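Long-range contact in Aureochrome1 (Vaucheria frigida, PDB 3UE6), which senses blue light through a LOV domain that binds flavin mononucleotide, probably passing the signal on to the rest of the photoreceptor: residues Gln42-Ser54 with Ile60-Gly72. Sequence-based numbering, arbitrary orientation.
With FMN (flavin mononucleotide), chain G.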
loop_
_atom_site.group_PDB
_atom_site.type_symbol
_atom_site.label_atom_id
_atom_site.label_comp_id
_atom_site.label_asym_id
_atom_site.label_seq_id
_atom_site.Cartn_x
_atom_site.Cartn_y
_atom_site.Cartn_z
ATOM N N GLN A 42 -2.357 -5.204 5.546
ATOM C CA GLN A 42 -3.367 -5.781 6.426
ATOM C C GLN A 42 -2.755 -6.472 7.640
ATOM O O GLN A 42 -3.420 -6.642 8.660
ATOM C CB GLN A 42 -4.265 -6.743 5.652
ATOM C CG GLN A 42 -5.181 -6.054 4.661
ATOM C CD GLN A 42 -6.052 -7.033 3.902
ATOM O OE1 GLN A 42 -5.573 -8.053 3.405
ATOM N NE2 GLN A 42 -7.342 -6.730 3.811
ATOM N N MET A 43 -1.496 -6.884 7.521
ATOM C CA MET A 43 -0.752 -7.363 8.679
ATOM C C MET A 43 -0.240 -6.145 9.435
ATOM O O MET A 43 0.069 -6.215 10.627
ATOM C CB MET A 43 0.408 -8.273 8.260
ATOM C CG MET A 43 1.425 -7.609 7.347
ATOM S SD MET A 43 3.061 -7.429 8.083
ATOM C CE MET A 43 3.647 -9.115 8.018
ATOM N N ALA A 44 -0.148 -5.029 8.720
ATOM C CA ALA A 44 0.152 -3.746 9.329
ATOM C C ALA A 44 -1.122 -3.232 9.967
ATOM O O ALA A 44 -2.137 -3.058 9.295
ATOM C CB ALA A 44 0.647 -2.769 8.281
ATOM N N GLN A 45 -1.078 -3.001 11.270
ATOM C CA GLN A 45 -2.268 -2.553 11.973
ATOM C C GLN A 45 -2.316 -1.033 12.001
ATOM O O GLN A 45 -2.224 -0.399 13.054
ATOM C CB GLN A 45 -2.340 -3.183 13.363
ATOM C CG GLN A 45 -2.544 -4.690 13.275
ATOM C CD GLN A 45 -2.565 -5.377 14.617
ATOM O OE1 GLN A 45 -1.616 -5.278 15.396
ATOM N NE2 GLN A 45 -3.651 -6.089 14.895
ATOM N N GLN A 46 -2.458 -0.471 10.805
ATOM C CA GLN A 46 -2.422 0.967 10.585
ATOM C C GLN A 46 -1.064 1.600 10.882
ATOM O O GLN A 46 -0.962 2.818 10.991
ATOM C CB GLN A 46 -3.548 1.679 11.338
ATOM C CG GLN A 46 -4.831 1.798 10.527
ATOM C CD GLN A 46 -4.622 2.556 9.225
ATOM O OE1 GLN A 46 -3.880 3.538 9.176
ATOM N NE2 GLN A 46 -5.273 2.098 8.163
ATOM N N ASN A 47 -0.020 0.784 11.005
ATOM C CA ASN A 47 1.336 1.324 11.090
ATOM C C ASN A 47 2.131 1.026 9.826
ATOM O O ASN A 47 2.777 -0.017 9.721
ATOM C CB ASN A 47 2.092 0.779 12.304
ATOM C CG ASN A 47 1.391 1.074 13.610
ATOM O OD1 ASN A 47 0.693 2.080 13.745
ATOM N ND2 ASN A 47 1.571 0.191 14.583
ATOM N N PHE A 48 2.087 1.938 8.863
ATOM C CA PHE A 48 2.840 1.737 7.636
ATOM C C PHE A 48 3.233 3.043 6.966
ATOM O O PHE A 48 2.725 4.113 7.302
ATOM C CB PHE A 48 2.053 0.858 6.660
ATOM C CG PHE A 48 0.776 1.484 6.170
ATOM C CD1 PHE A 48 0.772 2.286 5.036
ATOM C CD2 PHE A 48 -0.421 1.268 6.836
ATOM C CE1 PHE A 48 -0.405 2.864 4.578
ATOM C CE2 PHE A 48 -1.601 1.840 6.382
ATOM C CZ PHE A 48 -1.592 2.639 5.252
ATOM N N VAL A 49 4.153 2.935 6.014
ATOM C CA VAL A 49 4.521 4.060 5.169
ATOM C C VAL A 49 4.642 3.617 3.711
ATOM O O VAL A 49 4.737 2.423 3.417
ATOM C CB VAL A 49 5.847 4.711 5.621
ATOM C CG1 VAL A 49 5.736 5.218 7.057
ATOM C CG2 VAL A 49 6.987 3.717 5.497
ATOM N N ILE A 50 4.620 4.587 2.805
ATOM C CA ILE A 50 4.897 4.336 1.397
ATOM C C ILE A 50 6.025 5.260 0.960
ATOM O O ILE A 50 5.965 6.468 1.184
ATOM C CB ILE A 50 3.685 4.642 0.504
ATOM C CG1 ILE A 50 2.419 3.970 1.035
ATOM C CG2 ILE A 50 3.965 4.194 -0.926
ATOM C CD1 ILE A 50 2.317 2.499 0.702
ATOM N N THR A 51 7.054 4.695 0.341
ATOM C CA THR A 51 8.146 5.499 -0.194
ATOM C C THR A 51 8.122 5.494 -1.715
ATOM O O THR A 51 7.572 4.582 -2.330
ATOM C CB THR A 51 9.509 4.993 0.293
ATOM O OG1 THR A 51 9.771 3.707 -0.281
ATOM C CG2 THR A 51 9.524 4.893 1.807
ATOM N N ASP A 52 8.717 6.521 -2.310
ATOM C CA ASP A 52 8.847 6.602 -3.756
ATOM C C ASP A 52 10.288 6.315 -4.153
ATOM O O ASP A 52 11.180 7.130 -3.909
ATOM C CB ASP A 52 8.433 7.988 -4.250
ATOM C CG ASP A 52 8.215 8.034 -5.747
ATOM O OD1 ASP A 52 8.879 7.263 -6.474
ATOM O OD2 ASP A 52 7.373 8.842 -6.195
ATOM N N ALA A 53 10.516 5.157 -4.764
ATOM C CA ALA A 53 11.869 4.749 -5.126
ATOM C C ALA A 53 12.458 5.566 -6.278
ATOM O O ALA A 53 13.677 5.656 -6.419
ATOM C CB ALA A 53 11.901 3.262 -5.457
ATOM N N SER A 54 11.593 6.160 -7.098
ATOM C CA SER A 54 12.041 6.926 -8.262
ATOM C C SER A 54 12.590 8.282 -7.844
ATOM O O SER A 54 13.315 8.933 -8.597
ATOM C CB SER A 54 10.892 7.123 -9.254
ATOM O OG SER A 54 9.918 8.021 -8.743
ATOM N N ILE A 60 9.620 9.253 1.988
ATOM C CA ILE A 60 8.247 8.939 2.368
ATOM C C ILE A 60 7.266 9.832 1.624
ATOM O O ILE A 60 7.463 11.046 1.536
ATOM C CB ILE A 60 8.018 9.158 3.873
ATOM C CG1 ILE A 60 8.884 8.209 4.702
ATOM C CG2 ILE A 60 6.545 8.986 4.223
ATOM C CD1 ILE A 60 8.732 8.414 6.197
ATOM N N VAL A 61 6.196 9.237 1.107
ATOM C CA VAL A 61 5.192 10.005 0.380
ATOM C C VAL A 61 3.788 9.792 0.951
ATOM O O VAL A 61 2.847 10.501 0.596
ATOM C CB VAL A 61 5.229 9.710 -1.130
ATOM C CG1 VAL A 61 6.479 10.324 -1.747
ATOM C CG2 VAL A 61 5.187 8.207 -1.388
ATOM N N TYR A 62 3.659 8.810 1.837
ATOM C CA TYR A 62 2.470 8.683 2.670
ATOM C C TYR A 62 2.805 7.962 3.973
ATOM O O TYR A 62 3.662 7.081 3.999
ATOM C CB TYR A 62 1.325 7.978 1.934
ATOM C CG TYR A 62 0.089 7.839 2.802
ATOM C CD1 TYR A 62 -0.900 8.815 2.802
ATOM C CD2 TYR A 62 -0.073 6.746 3.642
ATOM C CE1 TYR A 62 -2.020 8.700 3.608
ATOM C CE2 TYR A 62 -1.185 6.621 4.450
ATOM C CZ TYR A 62 -2.158 7.598 4.428
ATOM O OH TYR A 62 -3.267 7.471 5.234
ATOM N N ALA A 63 2.125 8.344 5.052
ATOM C CA ALA A 63 2.302 7.690 6.347
ATOM C C ALA A 63 0.966 7.579 7.081
ATOM O O ALA A 63 0.216 8.555 7.174
ATOM C CB ALA A 63 3.319 8.445 7.191
ATOM N N SER A 64 0.666 6.387 7.591
ATOM C CA SER A 64 -0.611 6.141 8.257
ATOM C C SER A 64 -0.656 6.839 9.608
ATOM O O SER A 64 0.385 7.105 10.208
ATOM C CB SER A 64 -0.859 4.641 8.419
ATOM O OG SER A 64 0.198 4.011 9.113
ATOM N N ARG A 65 -1.859 7.138 10.090
ATOM C CA ARG A 65 -1.995 7.823 11.371
ATOM C C ARG A 65 -1.399 6.969 12.482
ATOM O O ARG A 65 -0.910 7.490 13.484
ATOM C CB ARG A 65 -3.458 8.145 11.682
ATOM C CG ARG A 65 -4.291 6.934 12.051
ATOM C CD ARG A 65 -5.549 7.320 12.824
ATOM N NE ARG A 65 -6.601 7.861 11.968
ATOM C CZ ARG A 65 -7.901 7.725 12.213
ATOM N NH1 ARG A 65 -8.309 7.058 13.282
ATOM N NH2 ARG A 65 -8.794 8.249 11.388
ATOM N N GLY A 66 -1.438 5.654 12.300
ATOM C CA GLY A 66 -0.897 4.739 13.287
ATOM C C GLY A 66 0.593 4.951 13.425
ATOM O O GLY A 66 1.133 4.970 14.531
ATOM N N PHE A 67 1.254 5.118 12.286
ATOM C CA PHE A 67 2.681 5.379 12.253
ATOM C C PHE A 67 3.036 6.712 12.919
ATOM O O PHE A 67 4.022 6.809 13.642
ATOM C CB PHE A 67 3.181 5.371 10.816
ATOM C CG PHE A 67 4.631 5.724 10.686
ATOM C CD1 PHE A 67 5.597 4.734 10.674
ATOM C CD2 PHE A 67 5.033 7.047 10.574
ATOM C CE1 PHE A 67 6.937 5.055 10.556
ATOM C CE2 PHE A 67 6.365 7.372 10.458
ATOM C CZ PHE A 67 7.321 6.377 10.448
ATOM N N LEU A 68 2.237 7.740 12.664
ATOM C CA LEU A 68 2.465 9.035 13.291
ATOM C C LEU A 68 2.413 8.904 14.811
ATOM O O LEU A 68 3.290 9.399 15.512
ATOM C CB LEU A 68 1.454 10.080 12.809
ATOM C CG LEU A 68 1.470 10.442 11.328
ATOM C CD1 LEU A 68 0.531 11.611 11.057
ATOM C CD2 LEU A 68 2.881 10.774 10.858
ATOM N N THR A 69 1.388 8.224 15.315
ATOM C CA THR A 69 1.197 8.114 16.756
ATOM C C THR A 69 2.198 7.159 17.401
ATOM O O THR A 69 2.472 7.253 18.600
ATOM C CB THR A 69 -0.241 7.700 17.120
ATOM O OG1 THR A 69 -0.481 6.356 16.691
ATOM C CG2 THR A 69 -1.242 8.634 16.456
ATOM N N LEU A 70 2.738 6.241 16.612
ATOM C CA LEU A 70 3.728 5.303 17.123
ATOM C C LEU A 70 5.089 5.970 17.254
ATOM O O LEU A 70 5.811 5.749 18.228
ATOM C CB LEU A 70 3.833 4.093 16.203
ATOM C CG LEU A 70 5.085 3.245 16.410
ATOM C CD1 LEU A 70 4.923 2.322 17.609
ATOM C CD2 LEU A 70 5.388 2.450 15.149
ATOM N N THR A 71 5.432 6.785 16.261
ATOM C CA THR A 71 6.739 7.430 16.204
ATOM C C THR A 71 6.778 8.757 16.964
ATOM O O THR A 71 7.804 9.121 17.542
ATOM C CB THR A 71 7.179 7.671 14.749
ATOM O OG1 THR A 71 6.181 8.438 14.066
ATOM C CG2 THR A 71 7.379 6.348 14.034
ATOM N N GLY A 72 5.664 9.481 16.952
ATOM C CA GLY A 72 5.579 10.754 17.640
ATOM C C GLY A 72 5.822 11.952 16.743
ATOM O O GLY A 72 5.878 13.088 17.216
HETATM N N1 FMN G . 14.569 1.796 9.024
HETATM C C2 FMN G . 14.308 1.820 10.378
HETATM O O2 FMN G . 15.241 1.839 11.185
HETATM N N3 FMN G . 13.005 1.822 10.826
HETATM C C4 FMN G . 11.960 1.803 9.931
HETATM O O4 FMN G . 10.800 1.807 10.330
HETATM C C4A FMN G . 12.219 1.781 8.567
HETATM N N5 FMN G . 11.183 1.762 7.649
HETATM C C5A FMN G . 11.452 1.737 6.297
HETATM C C6 FMN G . 10.406 1.717 5.386
HETATM C C7 FMN G . 10.661 1.691 4.020
HETATM C C7M FMN G . 9.521 1.670 3.039
HETATM C C8 FMN G . 11.975 1.685 3.567
HETATM C C8M FMN G . 12.247 1.657 2.094
HETATM C C9 FMN G . 13.025 1.704 4.480
HETATM C C9A FMN G . 12.767 1.730 5.850
HETATM N N10 FMN G . 13.801 1.764 6.772
HETATM C C10 FMN G . 13.531 1.776 8.119
HETATM C "C1'" FMN G . 15.237 1.735 6.344
HETATM C "C2'" FMN G . 15.842 3.098 6.051
HETATM O "O2'" FMN G . 14.932 3.885 5.324
HETATM C "C3'" FMN G . 17.126 2.893 5.254
HETATM O "O3'" FMN G . 16.854 2.235 4.035
HETATM C "C4'" FMN G . 18.117 2.076 6.076
HETATM O "O4'" FMN G . 18.452 2.802 7.235
HETATM C "C5'" FMN G . 19.398 1.747 5.317
HETATM O "O5'" FMN G . 19.793 2.847 4.525
HETATM P P FMN G . 21.004 3.817 4.960
HETATM O O1P FMN G . 20.602 4.510 6.241
HETATM O O2P FMN G . 21.244 4.852 3.891
HETATM O O3P FMN G . 22.274 3.034 5.184
HETATM O O HOH W 1 -4.109 6.540 8.171
#
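Ser64 OG, at the N-cap of helix 65-71, is gripped by Gln46 O and Phe48 N. The small hydroxyl suits the spot: it gives a hydrogen bond to Gln46 O from above the carbonyl plane and accepts Phe48 N at 2.8 Å, while Ser64 N returns an almost straight bond (178°) to Phe48 O. Ser64 CB rests over one face of the Phe48 ring, 3.8 Å from the centroid; the ring's CE1 meets the edge of Tyr62 at CE2 (3.8 Å). With Phe48 cut back to an alanine, Ser64 CB and the Tyr62 edge would probably lose the ring they rest on. On the flavin side packing is tight: beta-branched Val49 sets CG1, anti to the carbonyl carbon (chi1 -60°), over the centre of the Phe67 ring and turns CG2 to the FMN, which Thr51 CG2 also touches. The second subunit closes the Tyr62 side, where Gln46 NE2 donates to its Leu132 O and Asn141 OD1 and one water bridges Tyr62 OH, Gln46 OE1 and Arg65 N; solvent begins at exposed Arg65, a thin rim. Ile50 is opposed by two residues, Val61 and Tyr62, a classic beta bulge. An antiparallel hairpin whose first strand lines the flavin pocket and whose second leads into a helix is typical of the PAS fold.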